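Local coordinates for putative TOXIN related protein (Parabacteroides distasonis ATCC 8503, PDB 3K0Y) that is of unknown function, a putative toxin-related protein of the NigD-like family that pairs an OB domain with a beta sandwich, at residues E151-A156 with N189-E194. Residues are numbered along the deposited sequence; the frame is centred on the assembly and turned at random.
Sequences EFRHNA and NYWTSE
Trp191 CG stands anti to the carbonyl carbon, on the side of the sheet that carries Glu151 and Arg153, and the far rim of the indole meets both, while a bend at chi2 of Arg153 (-88°) turns CD back toward the indole. The three side chains lie together where strands 149-155 and 184-192, the central parallel pair of a four-stranded mixed sheet in the NigD-like C-terminal beta sandwich domain, begin to part. Earlier along both strands, Glu151 and Asn189 form a parallel bridge, and Phe152 N donates to Asn189 O at 2.7 Å. The same carbonyl oxygen also receives a CA-H contact from Glu151 CA at 3.3 Å. One step on, direct pairing gives way to water: a single molecule donates to Phe152 O and accepts from Trp191 N, each at 2.8 Å, bridging the strands as they diverge. The six-membered part of the indole spans the gap on that same side of the sheet. Trp191 CH2 meets Glu151 CD at 3.4 Å, the carboxylate carbon lying at the ring edge and the two planes nearly perpendicular (87°). Trp191 CZ3 sits over one face of the Arg153 guanidinium, toward its rim, with the ring tilted 54° from the guanidinium plane, an oblique contact and not a parallel stack. Beside Phe152 the CB of Tyr190 packs at the edge of the phenyl ring, on the side of the sheet that meets Ile122 of strand 119-128. Arg153 is buried, and its charge has two acidic partners: NH1 reaches Asp98 in a salt bridge, while Glu151 is gripped side-on. Arg153 NE and NH2 both approach Glu151 OE1 from the same face of the carboxylate, NE on its anti side and NH2 on its syn side, the NH2 bond being 2.7 Å.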
# COMPACT_ATOMS: atom_id res chain seq x y z
N GLU A 151 8.67 -4.96 -8.11
CA GLU A 151 7.88 -4.66 -9.28
C GLU A 151 6.40 -4.59 -8.91
O GLU A 151 5.86 -5.50 -8.28
CB GLU A 151 8.03 -5.73 -10.35
CG GLU A 151 9.36 -5.91 -10.89
CD GLU A 151 9.46 -7.07 -11.92
OE1 GLU A 151 8.54 -7.90 -12.06
OE2 GLU A 151 10.50 -7.12 -12.59
N PHE A 152 5.75 -3.50 -9.28
CA PHE A 152 4.35 -3.34 -9.12
C PHE A 152 3.73 -3.88 -10.37
O PHE A 152 4.00 -3.43 -11.46
CB PHE A 152 3.98 -1.87 -8.93
CG PHE A 152 2.50 -1.62 -8.90
CD1 PHE A 152 1.72 -2.18 -7.90
CD2 PHE A 152 1.89 -0.87 -9.87
CE1 PHE A 152 0.35 -1.97 -7.88
CE2 PHE A 152 0.53 -0.63 -9.85
CZ PHE A 152 -0.25 -1.17 -8.84
N ARG A 153 2.85 -4.86 -10.21
CA ARG A 153 2.28 -5.59 -11.31
C ARG A 153 0.75 -5.44 -11.35
O ARG A 153 0.08 -5.36 -10.30
CB ARG A 153 2.68 -7.05 -11.11
CG ARG A 153 4.16 -7.28 -11.20
CD ARG A 153 4.43 -7.53 -12.61
NE ARG A 153 5.75 -8.05 -12.88
CZ ARG A 153 6.07 -8.60 -14.03
NH1 ARG A 153 5.17 -8.70 -14.99
NH2 ARG A 153 7.29 -9.01 -14.24
N HIS A 154 0.23 -5.36 -12.58
CA HIS A 154 -1.19 -5.17 -12.85
C HIS A 154 -1.60 -6.08 -13.99
O HIS A 154 -0.99 -6.04 -15.09
CB HIS A 154 -1.46 -3.71 -13.17
CG HIS A 154 -2.81 -3.41 -13.75
ND1 HIS A 154 -2.96 -2.87 -15.00
CD2 HIS A 154 -4.06 -3.47 -13.22
CE1 HIS A 154 -4.24 -2.66 -15.25
NE2 HIS A 154 -4.94 -3.02 -14.19
N ASN A 155 -2.58 -6.95 -13.70
CA ASN A 155 -3.21 -7.78 -14.74
C ASN A 155 -4.67 -7.40 -14.89
O ASN A 155 -5.45 -7.60 -13.97
CB ASN A 155 -3.15 -9.25 -14.35
CG ASN A 155 -3.17 -10.18 -15.54
OD1 ASN A 155 -3.77 -9.89 -16.56
ND2 ASN A 155 -2.50 -11.30 -15.41
N ALA A 156 -5.03 -6.88 -16.05
CA ALA A 156 -6.42 -6.54 -16.44
C ALA A 156 -7.19 -7.70 -17.11
O ALA A 156 -8.40 -7.58 -17.39
CB ALA A 156 -6.40 -5.34 -17.40
N ASN A 189 9.74 -0.70 -9.71
CA ASN A 189 9.45 -0.70 -11.12
C ASN A 189 7.96 -0.96 -11.39
O ASN A 189 7.29 -1.70 -10.64
CB ASN A 189 10.31 -1.77 -11.79
CG ASN A 189 11.79 -1.44 -11.73
OD1 ASN A 189 12.18 -0.38 -12.16
ND2 ASN A 189 12.58 -2.28 -11.13
N TYR A 190 7.44 -0.30 -12.42
CA TYR A 190 6.05 -0.50 -12.87
C TYR A 190 6.04 -0.25 -14.37
O TYR A 190 6.98 0.32 -14.89
CB TYR A 190 5.08 0.44 -12.15
CG TYR A 190 5.39 1.90 -12.33
CD1 TYR A 190 6.39 2.49 -11.61
CD2 TYR A 190 4.66 2.69 -13.21
CE1 TYR A 190 6.70 3.82 -11.78
CE2 TYR A 190 4.96 4.01 -13.38
CZ TYR A 190 5.98 4.57 -12.65
OH TYR A 190 6.29 5.91 -12.81
N TRP A 191 4.98 -0.67 -15.05
CA TRP A 191 4.90 -0.56 -16.50
C TRP A 191 3.81 0.38 -16.92
O TRP A 191 2.71 0.38 -16.36
CB TRP A 191 4.76 -1.92 -17.17
CG TRP A 191 6.06 -2.61 -17.04
CD1 TRP A 191 7.20 -2.44 -17.82
CD2 TRP A 191 6.44 -3.48 -15.97
NE1 TRP A 191 8.24 -3.19 -17.30
CE2 TRP A 191 7.79 -3.84 -16.17
CE3 TRP A 191 5.76 -4.00 -14.85
CZ2 TRP A 191 8.46 -4.70 -15.30
CZ3 TRP A 191 6.43 -4.85 -14.01
CH2 TRP A 191 7.75 -5.21 -14.24
N THR A 192 4.17 1.23 -17.88
CA THR A 192 3.31 2.27 -18.38
C THR A 192 3.18 2.10 -19.88
O THR A 192 3.80 1.21 -20.47
CB THR A 192 3.87 3.68 -18.07
OG1 THR A 192 4.98 3.97 -18.93
CG2 THR A 192 4.31 3.76 -16.64
N SER A 193 2.36 2.96 -20.47
CA SER A 193 2.11 2.95 -21.90
C SER A 193 3.35 3.38 -22.68
O SER A 193 3.48 3.06 -23.85
CB SER A 193 0.96 3.90 -22.22
OG SER A 193 1.33 5.22 -21.85
N GLU A 194 4.26 4.11 -22.03
CA GLU A 194 5.56 4.45 -22.64
C GLU A 194 6.71 3.63 -22.01
O GLU A 194 7.84 4.07 -22.02
CB GLU A 194 5.82 5.97 -22.59
CG GLU A 194 5.88 6.62 -21.19
CD GLU A 194 5.72 8.16 -21.26
OE1 GLU A 194 4.59 8.61 -21.58
OE2 GLU A 194 6.71 8.91 -21.03
O HOH W 1 3.02 -1.72 -13.43